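Local structure of Glyoxalase/Bleomycin resistance protein (Bacillus cereus ATCC 14579, 1XQA) at residues 5-11 / 46-52; 14-18 / 35-40. The protein is of unknown function but binds a magnesium ion and belongs to the glyoxalase/bleomycin resistance/dioxygenase superfamily, which suggests a metal-dependent enzyme. All coordinates share one frame; numbering follows the deposited sequence.

Interaction 1 of 2, residues 5-11 / 46-52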
ATOM      1  N   LYS A   5     -22.994  -2.987   0.174  1.00 21.07           N
ATOM      2  CA  LYS A   5     -21.885  -2.800   1.117  1.00 20.18           C
ATOM      3  C   LYS A   5     -20.869  -3.945   1.154  1.00 19.94           C
ATOM      4  O   LYS A   5     -19.925  -3.906   1.946  1.00 19.19           O
ATOM      5  CB  LYS A   5     -22.432  -2.522   2.527  1.00 20.50           C
ATOM      6  CG  LYS A   5     -23.149  -1.165   2.659  1.00 21.91           C
ATOM      7  CD  LYS A   5     -22.170   0.001   2.496  1.00 25.44           C
ATOM      8  CE  LYS A   5     -22.827   1.334   2.835  1.00 27.60           C
ATOM      9  NZ  LYS A   5     -24.015   1.669   2.005  1.00 27.05           N
ATOM     10  N   HIS A   6     -21.067  -4.953   0.310  1.00 18.84           N
ATOM     11  CA  HIS A   6     -20.144  -6.087   0.234  1.00 19.85           C
ATOM     12  C   HIS A   6     -20.012  -6.622  -1.192  1.00 19.86           C
ATOM     13  O   HIS A   6     -21.007  -6.714  -1.937  1.00 20.22           O
ATOM     14  CB  HIS A   6     -20.647  -7.191   1.168  1.00 19.51           C
ATOM     15  CG  HIS A   6     -19.858  -8.464   1.115  1.00 21.63           C
ATOM     16  ND1 HIS A   6     -18.482  -8.503   1.177  1.00 25.12           N
ATOM     17  CD2 HIS A   6     -20.266  -9.752   1.057  1.00 21.37           C
ATOM     18  CE1 HIS A   6     -18.077  -9.759   1.135  1.00 22.20           C
ATOM     19  NE2 HIS A   6     -19.139 -10.538   1.063  1.00 23.42           N
ATOM     20  N   LEU A   7     -18.782  -6.967  -1.572  1.00 19.91           N
ATOM     21  CA  LEU A   7     -18.525  -7.710  -2.795  1.00 20.19           C
ATOM     22  C   LEU A   7     -17.586  -8.840  -2.409  1.00 20.59           C
ATOM     23  O   LEU A   7     -16.561  -8.602  -1.768  1.00 19.36           O
ATOM     24  CB  LEU A   7     -17.850  -6.813  -3.846  1.00 20.81           C
ATOM     25  CG  LEU A   7     -17.530  -7.396  -5.230  1.00 20.88           C
ATOM     26  CD1 LEU A   7     -18.826  -7.596  -6.016  1.00 22.47           C
ATOM     27  CD2 LEU A   7     -16.584  -6.464  -6.005  1.00 21.93           C
ATOM     28  N   ASN A   8     -17.958 -10.071  -2.749  1.00 20.81           N
ATOM     29  CA  ASN A   8     -17.012 -11.180  -2.672  1.00 21.94           C
ATOM     30  C   ASN A   8     -16.475 -11.401  -4.074  1.00 21.65           C
ATOM     31  O   ASN A   8     -17.204 -11.824  -4.980  1.00 21.06           O
ATOM     32  CB  ASN A   8     -17.659 -12.452  -2.137  1.00 21.78           C
ATOM     33  CG  ASN A   8     -16.644 -13.547  -1.867  1.00 25.37           C
ATOM     34  OD1 ASN A   8     -16.673 -14.612  -2.499  1.00 27.50           O
ATOM     35  ND2 ASN A   8     -15.731 -13.293  -0.931  1.00 25.52           N
ATOM     36  N   LEU A   9     -15.211 -11.045  -4.246  1.00 21.88           N
ATOM     37  CA  LEU A   9     -14.554 -11.082  -5.533  1.00 22.14           C
ATOM     38  C   LEU A   9     -13.653 -12.285  -5.608  1.00 21.95           C
ATOM     39  O   LEU A   9     -12.640 -12.351  -4.899  1.00 22.05           O
ATOM     40  CB  LEU A   9     -13.726  -9.814  -5.694  1.00 22.78           C
ATOM     41  CG  LEU A   9     -13.170  -9.494  -7.062  1.00 24.61           C
ATOM     42  CD1 LEU A   9     -14.291  -9.232  -8.078  1.00 26.19           C
ATOM     43  CD2 LEU A   9     -12.310  -8.261  -6.901  1.00 23.70           C
ATOM     44  N   THR A  10     -14.046 -13.263  -6.421  1.00 21.87           N
ATOM     45  CA  THR A  10     -13.232 -14.448  -6.645  1.00 21.40           C
ATOM     46  C   THR A  10     -11.994 -14.030  -7.443  1.00 22.19           C
ATOM     47  O   THR A  10     -12.103 -13.297  -8.444  1.00 21.61           O
ATOM     48  CB  THR A  10     -14.007 -15.525  -7.402  1.00 22.03           C
ATOM     49  OG1 THR A  10     -15.329 -15.659  -6.849  1.00 21.04           O
ATOM     50  CG2 THR A  10     -13.284 -16.877  -7.301  1.00 20.65           C
ATOM     51  N   VAL A  11     -10.819 -14.465  -6.978  1.00 21.14           N
ATOM     52  CA  VAL A  11      -9.561 -14.165  -7.657  1.00 20.83           C
ATOM     53  C   VAL A  11      -8.636 -15.381  -7.812  1.00 20.72           C
ATOM     54  O   VAL A  11      -8.749 -16.391  -7.094  1.00 20.59           O
ATOM     55  CB  VAL A  11      -8.785 -13.001  -6.977  1.00 20.08           C
ATOM     56  CG1 VAL A  11      -9.590 -11.704  -7.019  1.00 20.62           C
ATOM     57  CG2 VAL A  11      -8.430 -13.373  -5.538  1.00 19.50           C
ATOM     58  N   PHE A  46     -17.038  -0.046   3.050  1.00 24.17           N
ATOM     59  CA  PHE A  46     -17.387  -1.094   2.090  1.00 23.44           C
ATOM     60  C   PHE A  46     -16.473  -2.285   2.353  1.00 23.34           C
ATOM     61  O   PHE A  46     -15.275  -2.101   2.622  1.00 23.68           O
ATOM     62  CB  PHE A  46     -17.201  -0.604   0.649  1.00 22.55           C
ATOM     63  CG  PHE A  46     -17.815  -1.520  -0.392  1.00 22.58           C
ATOM     64  CD1 PHE A  46     -19.109  -1.299  -0.856  1.00 21.16           C
ATOM     65  CD2 PHE A  46     -17.092  -2.591  -0.919  1.00 22.92           C
ATOM     66  CE1 PHE A  46     -19.670  -2.141  -1.827  1.00 21.57           C
ATOM     67  CE2 PHE A  46     -17.652  -3.440  -1.878  1.00 20.16           C
ATOM     68  CZ  PHE A  46     -18.937  -3.211  -2.331  1.00 20.17           C
ATOM     69  N   ILE A  47     -17.028  -3.495   2.292  1.00 22.93           N
ATOM     70  CA  ILE A  47     -16.257  -4.718   2.521  1.00 23.03           C
ATOM     71  C   ILE A  47     -16.031  -5.463   1.216  1.00 22.59           C
ATOM     72  O   ILE A  47     -16.974  -5.978   0.624  1.00 22.59           O
ATOM     73  CB  ILE A  47     -16.982  -5.693   3.496  1.00 23.19           C
ATOM     74  CG1 ILE A  47     -17.396  -4.986   4.792  1.00 24.98           C
ATOM     75  CG2 ILE A  47     -16.135  -6.973   3.759  1.00 24.60           C
ATOM     76  CD1 ILE A  47     -16.269  -4.561   5.630  1.00 28.50           C
ATOM     77  N   LEU A  48     -14.777  -5.548   0.794  1.00 21.86           N
ATOM     78  CA  LEU A  48     -14.415  -6.326  -0.386  1.00 22.00           C
ATOM     79  C   LEU A  48     -13.652  -7.555   0.046  1.00 21.27           C
ATOM     80  O   LEU A  48     -12.505  -7.443   0.486  1.00 20.50           O
ATOM     81  CB  LEU A  48     -13.537  -5.478  -1.319  1.00 21.41           C
ATOM     82  CG  LEU A  48     -12.913  -6.215  -2.517  1.00 23.01           C
ATOM     83  CD1 LEU A  48     -13.983  -6.594  -3.497  1.00 25.17           C
ATOM     84  CD2 LEU A  48     -11.851  -5.344  -3.193  1.00 23.80           C
ATOM     85  N   THR A  49     -14.272  -8.733  -0.026  1.00 20.89           N
ATOM     86  CA  THR A  49     -13.542  -9.935   0.306  1.00 20.84           C
ATOM     87  C   THR A  49     -12.958 -10.570  -0.953  1.00 21.34           C
ATOM     88  O   THR A  49     -13.596 -10.622  -2.006  1.00 21.75           O
ATOM     89  CB  THR A  49     -14.412 -10.940   1.091  1.00 19.84           C
ATOM     90  OG1 THR A  49     -15.653 -11.123   0.401  1.00 22.44           O
ATOM     91  CG2 THR A  49     -14.735 -10.404   2.451  1.00 19.38           C
ATOM     92  N   LEU A  50     -11.714 -11.012  -0.847  1.00 21.80           N
ATOM     93  CA  LEU A  50     -11.032 -11.641  -1.960  1.00 22.10           C
ATOM     94  C   LEU A  50     -10.979 -13.108  -1.642  1.00 22.43           C
ATOM     95  O   LEU A  50     -10.558 -13.477  -0.555  1.00 22.82           O
ATOM     96  CB  LEU A  50      -9.615 -11.079  -2.092  1.00 21.65           C
ATOM     97  CG  LEU A  50      -9.410  -9.569  -2.258  1.00 21.70           C
ATOM     98  CD1 LEU A  50      -7.939  -9.241  -2.008  1.00 20.58           C
ATOM     99  CD2 LEU A  50      -9.844  -9.089  -3.653  1.00 21.66           C
HETATM  100  N   MSE A  51     -11.406 -13.953  -2.576  1.00 22.94           N
HETATM  101  CA  MSE A  51     -11.507 -15.373  -2.314  1.00 25.56           C
HETATM  102  C   MSE A  51     -10.840 -16.141  -3.447  1.00 24.59           C
HETATM  103  O   MSE A  51     -11.173 -15.944  -4.614  1.00 23.77           O
HETATM  104  CB  MSE A  51     -12.976 -15.783  -2.158  1.00 24.64           C
HETATM  105  CG  MSE A  51     -13.176 -17.251  -1.914  1.00 26.57           C
HETATM  106 SE   MSE A  51     -15.017 -17.692  -1.409  1.00 34.37          SE
HETATM  107  CE  MSE A  51     -15.226 -16.557   0.122  1.00 33.33           C
ATOM    108  N   LYS A  52      -9.887 -17.000  -3.105  1.00 24.68           N
ATOM    109  CA  LYS A  52      -9.217 -17.815  -4.114  1.00 25.53           C
ATOM    110  C   LYS A  52     -10.239 -18.689  -4.817  1.00 25.86           C
ATOM    111  O   LYS A  52     -11.109 -19.301  -4.178  1.00 25.44           O
ATOM    112  CB  LYS A  52      -8.142 -18.722  -3.497  1.00 25.78           C
ATOM    113  CG  LYS A  52      -7.096 -19.199  -4.499  1.00 27.89           C
ATOM    114  CD  LYS A  52      -6.280 -20.349  -3.918  1.00 31.31           C
ATOM    115  CE  LYS A  52      -5.079 -20.674  -4.786  1.00 33.68           C
ATOM    116  NZ  LYS A  52      -4.442 -21.981  -4.387  1.00 35.77           N
TER
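His-6 reaches across to the neighbouring parallel strand. Its CG lies anti to the backbone N (chi1 175°), and this swings the ring over beside Ile-47. CB and CG pass near Ile-47 O without bonding to it; ND1 then donates a hydrogen bond to that oxygen at 3.0 Å. The acceptor sits close to the ring plane, whereas ND1 stands above the plane of the carbonyl; Leu-7 N also donates to Ile-47 O, nearly in line with the C=O bond. Farther along the ring, CE1 lies too close to Thr-49 OG1 in the model for that approach to carry weight. The same doubt attaches to the hydroxyl end of the bond from Asn-8 ND2 to Thr-49 OG1. Beyond it the amide of Asn-8 meets the bent tip of selenomethionine Met-51, with ND2 3.5 Å from CE. Underneath these side chains runs a regular parallel ladder, Ile-47 N to Lys-5 O at its start and Val-11 N to Met-51 O (2.8 Å) at its end. At the opening of the ladder the Phe-46 ring lays one face against the backbone of Lys-5 and His-6, while Leu-7 CB lies at its edge. On the face carrying the leucines, Leu-7 CD2 packs on Leu-48 CD1 at 3.6 Å, the two chains side by side and pointing the same way, and Leu-9 CD2 meets Leu-50 CD2 at 4.2 Å. The pairing therefore builds two unlike surfaces, a mixed one with the polar groups of His-6, Asn-8 and Thr-49 beside Ile-47 and Met-51, and a largely apolar one of leucines and Val-11; the double acceptance at Ile-47 O ties ring and backbone of the first strand to one carbonyl.

Interaction 2 of 2, residues 14-18 / 35-40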
ATOM      1  N   VAL A  14      -5.075 -14.388  -4.138  1.00 19.70           N
ATOM      2  CA  VAL A  14      -5.526 -13.435  -3.114  1.00 20.00           C
ATOM      3  C   VAL A  14      -4.384 -12.520  -2.669  1.00 19.68           C
ATOM      4  O   VAL A  14      -4.552 -11.311  -2.548  1.00 20.30           O
ATOM      5  CB  VAL A  14      -6.117 -14.215  -1.912  1.00 20.12           C
ATOM      6  CG1 VAL A  14      -6.313 -13.314  -0.691  1.00 20.96           C
ATOM      7  CG2 VAL A  14      -7.426 -14.843  -2.317  1.00 21.55           C
ATOM      8  N   VAL A  15      -3.224 -13.114  -2.424  1.00 19.33           N
ATOM      9  CA  VAL A  15      -2.045 -12.370  -1.975  1.00 19.39           C
ATOM     10  C   VAL A  15      -1.707 -11.238  -2.941  1.00 19.20           C
ATOM     11  O   VAL A  15      -1.481 -10.112  -2.520  1.00 19.51           O
ATOM     12  CB  VAL A  15      -0.827 -13.315  -1.791  1.00 19.50           C
ATOM     13  CG1 VAL A  15       0.408 -12.524  -1.431  1.00 21.15           C
ATOM     14  CG2 VAL A  15      -1.134 -14.351  -0.721  1.00 20.15           C
ATOM     15  N   ALA A  16      -1.680 -11.550  -4.235  1.00 19.70           N
ATOM     16  CA  ALA A  16      -1.346 -10.570  -5.276  1.00 19.42           C
ATOM     17  C   ALA A  16      -2.409  -9.473  -5.406  1.00 19.79           C
ATOM     18  O   ALA A  16      -2.059  -8.288  -5.564  1.00 19.00           O
ATOM     19  CB  ALA A  16      -1.148 -11.253  -6.610  1.00 20.23           C
ATOM     20  N   ALA A  17      -3.682  -9.874  -5.369  1.00 19.91           N
ATOM     21  CA  ALA A  17      -4.793  -8.919  -5.427  1.00 19.90           C
ATOM     22  C   ALA A  17      -4.748  -7.999  -4.218  1.00 19.93           C
ATOM     23  O   ALA A  17      -4.874  -6.792  -4.370  1.00 19.18           O
ATOM     24  CB  ALA A  17      -6.138  -9.615  -5.523  1.00 20.09           C
ATOM     25  N   ARG A  18      -4.527  -8.566  -3.028  1.00 20.41           N
ATOM     26  CA  ARG A  18      -4.439  -7.750  -1.800  1.00 20.49           C
ATOM     27  C   ARG A  18      -3.361  -6.676  -1.869  1.00 21.32           C
ATOM     28  O   ARG A  18      -3.597  -5.505  -1.556  1.00 20.89           O
ATOM     29  CB  ARG A  18      -4.184  -8.649  -0.598  1.00 20.54           C
ATOM     30  CG  ARG A  18      -3.929  -7.904   0.704  1.00 18.64           C
ATOM     31  CD  ARG A  18      -3.656  -8.867   1.816  1.00 20.25           C
ATOM     32  NE  ARG A  18      -3.145  -8.176   2.995  1.00 20.64           N
ATOM     33  CZ  ARG A  18      -2.726  -8.789   4.099  1.00 22.05           C
ATOM     34  NH1 ARG A  18      -2.768 -10.124   4.197  1.00 22.03           N
ATOM     35  NH2 ARG A  18      -2.289  -8.068   5.121  1.00 21.15           N
ATOM     36  N   ASN A  35      -4.031 -18.385   2.634  1.00 32.41           N
ATOM     37  CA  ASN A  35      -3.882 -17.684   1.356  1.00 33.17           C
ATOM     38  C   ASN A  35      -5.191 -17.726   0.553  1.00 32.05           C
ATOM     39  O   ASN A  35      -5.252 -17.287  -0.595  1.00 32.45           O
ATOM     40  CB  ASN A  35      -2.733 -18.295   0.540  1.00 33.95           C
ATOM     41  CG  ASN A  35      -3.067 -19.676  -0.004  1.00 37.08           C
ATOM     42  OD1 ASN A  35      -3.107 -19.885  -1.223  1.00 42.12           O
ATOM     43  ND2 ASN A  35      -3.315 -20.629   0.894  1.00 40.20           N
ATOM     44  N   ALA A  36      -6.232 -18.276   1.167  1.00 30.02           N
ATOM     45  CA  ALA A  36      -7.478 -18.520   0.460  1.00 28.83           C
ATOM     46  C   ALA A  36      -8.431 -17.332   0.480  1.00 27.71           C
ATOM     47  O   ALA A  36      -9.334 -17.243  -0.357  1.00 27.29           O
ATOM     48  CB  ALA A  36      -8.163 -19.755   1.027  1.00 29.11           C
ATOM     49  N   PHE A  37      -8.229 -16.418   1.425  1.00 25.97           N
ATOM     50  CA  PHE A  37      -9.264 -15.438   1.735  1.00 25.34           C
ATOM     51  C   PHE A  37      -8.679 -14.220   2.451  1.00 24.07           C
ATOM     52  O   PHE A  37      -7.842 -14.373   3.341  1.00 23.55           O
ATOM     53  CB  PHE A  37     -10.299 -16.143   2.605  1.00 26.08           C
ATOM     54  CG  PHE A  37     -11.490 -15.326   2.936  1.00 26.81           C
ATOM     55  CD1 PHE A  37     -12.494 -15.112   1.985  1.00 28.00           C
ATOM     56  CD2 PHE A  37     -11.647 -14.807   4.214  1.00 27.51           C
ATOM     57  CE1 PHE A  37     -13.634 -14.374   2.303  1.00 28.93           C
ATOM     58  CE2 PHE A  37     -12.783 -14.060   4.538  1.00 28.72           C
ATOM     59  CZ  PHE A  37     -13.779 -13.846   3.585  1.00 28.53           C
ATOM     60  N   ALA A  38      -9.114 -13.022   2.053  1.00 22.23           N
ATOM     61  CA  ALA A  38      -8.695 -11.771   2.704  1.00 21.93           C
ATOM     62  C   ALA A  38      -9.875 -10.829   2.742  1.00 21.39           C
ATOM     63  O   ALA A  38     -10.609 -10.731   1.767  1.00 22.78           O
ATOM     64  CB  ALA A  38      -7.518 -11.100   1.958  1.00 20.94           C
ATOM     65  N   VAL A  39     -10.060 -10.144   3.862  1.00 21.26           N
ATOM     66  CA  VAL A  39     -11.133  -9.163   3.980  1.00 20.40           C
ATOM     67  C   VAL A  39     -10.518  -7.794   3.854  1.00 20.88           C
ATOM     68  O   VAL A  39      -9.684  -7.417   4.679  1.00 19.52           O
ATOM     69  CB  VAL A  39     -11.843  -9.276   5.334  1.00 20.44           C
ATOM     70  CG1 VAL A  39     -13.002  -8.295   5.410  1.00 20.67           C
ATOM     71  CG2 VAL A  39     -12.336 -10.687   5.531  1.00 20.35           C
HETATM   72  N   MSE A  40     -10.904  -7.076   2.802  1.00 21.81           N
HETATM   73  CA  MSE A  40     -10.413  -5.719   2.573  1.00 22.06           C
HETATM   74  C   MSE A  40     -11.522  -4.715   2.877  1.00 22.39           C
HETATM   75  O   MSE A  40     -12.700  -5.014   2.707  1.00 22.13           O
HETATM   76  CB  MSE A  40      -9.941  -5.527   1.127  1.00 22.36           C
HETATM   77  CG  MSE A  40      -9.109  -6.693   0.534  1.00 23.73           C
HETATM   78 SE   MSE A  40      -7.426  -6.916   1.493  1.00 29.80          SE
HETATM   79  CE  MSE A  40      -6.684  -5.085   1.283  1.00 24.20           C
TER
HETATM   80  O   HOH W   1      -4.603 -17.108  -3.184  1.00 32.03           O
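Val-14, in the first turn of helix 14-25, points at the strand and makes the central contact of this packing. Its two methyls divide the work: CG1, anti to the backbone N (chi1 167°), lies against Ala-38 CB at 3.7 Å, while CG2 touches the carbonyl oxygen of Ala-36 at 3.6 Å. CB itself rests 3.5 Å from Asn-35 O. That same oxygen accepts a hydrogen bond from a water at 2.7 Å, and the water in turn accepts one from Val-14 N at 2.9 Å, so a single solvent molecule bridges the start of the helix to the turn before the strand. One helical turn on, Arg-18 crosses selenomethionine Met-40 at about a right angle, and its CG sits 3.7 Å from SE. Met-40 curls at chi2 and chi3, which brings SE and CE up to the aliphatic part of the arginine. The extended stem carries the guanidinium away from Val-14: NE forms a salt bridge with Glu-22 of the same helix, and NH2 donates to Cys-29 O of the second subunit. Beside strand 37-41 in the same sheet runs strand 47-52, where Ala-38 pairs with Leu-50 and Met-40 with Leu-48 through backbone hydrogen bonds. Ala-36 and Phe-37 both face Arg-33 in a classic beta bulge, whose Ala-36 itself touches Val-14. A helix lying against one face of a mixed four-stranded sheet, with the axes of 14-18 and 37-40 at 19°, is the packing of the beta-alpha-beta-beta-beta module of the vicinal oxygen chelate fold.

In the fold
From the N terminus, strand 6-11 leads into helix 14-25; the chain then forms strands 28-33 and 37-41 before reaching strand 47-52. Interaction 2 closes the shorter loop, bringing 35-40 back under the helix start, and lies within the longer one that interaction 1 closes when 46-52 pairs with 5-11. The two meet at the boundary of strands 37-41 and 47-52, where Lys-52 N lies 2.8 Å from Ala-36 O, a probable hydrogen bond, and also packs on Val-14 CG2 at 3.4 Å. Interaction 1 thus adds the first strand to the edge of the sheet, and interaction 2 seats the helix upon it.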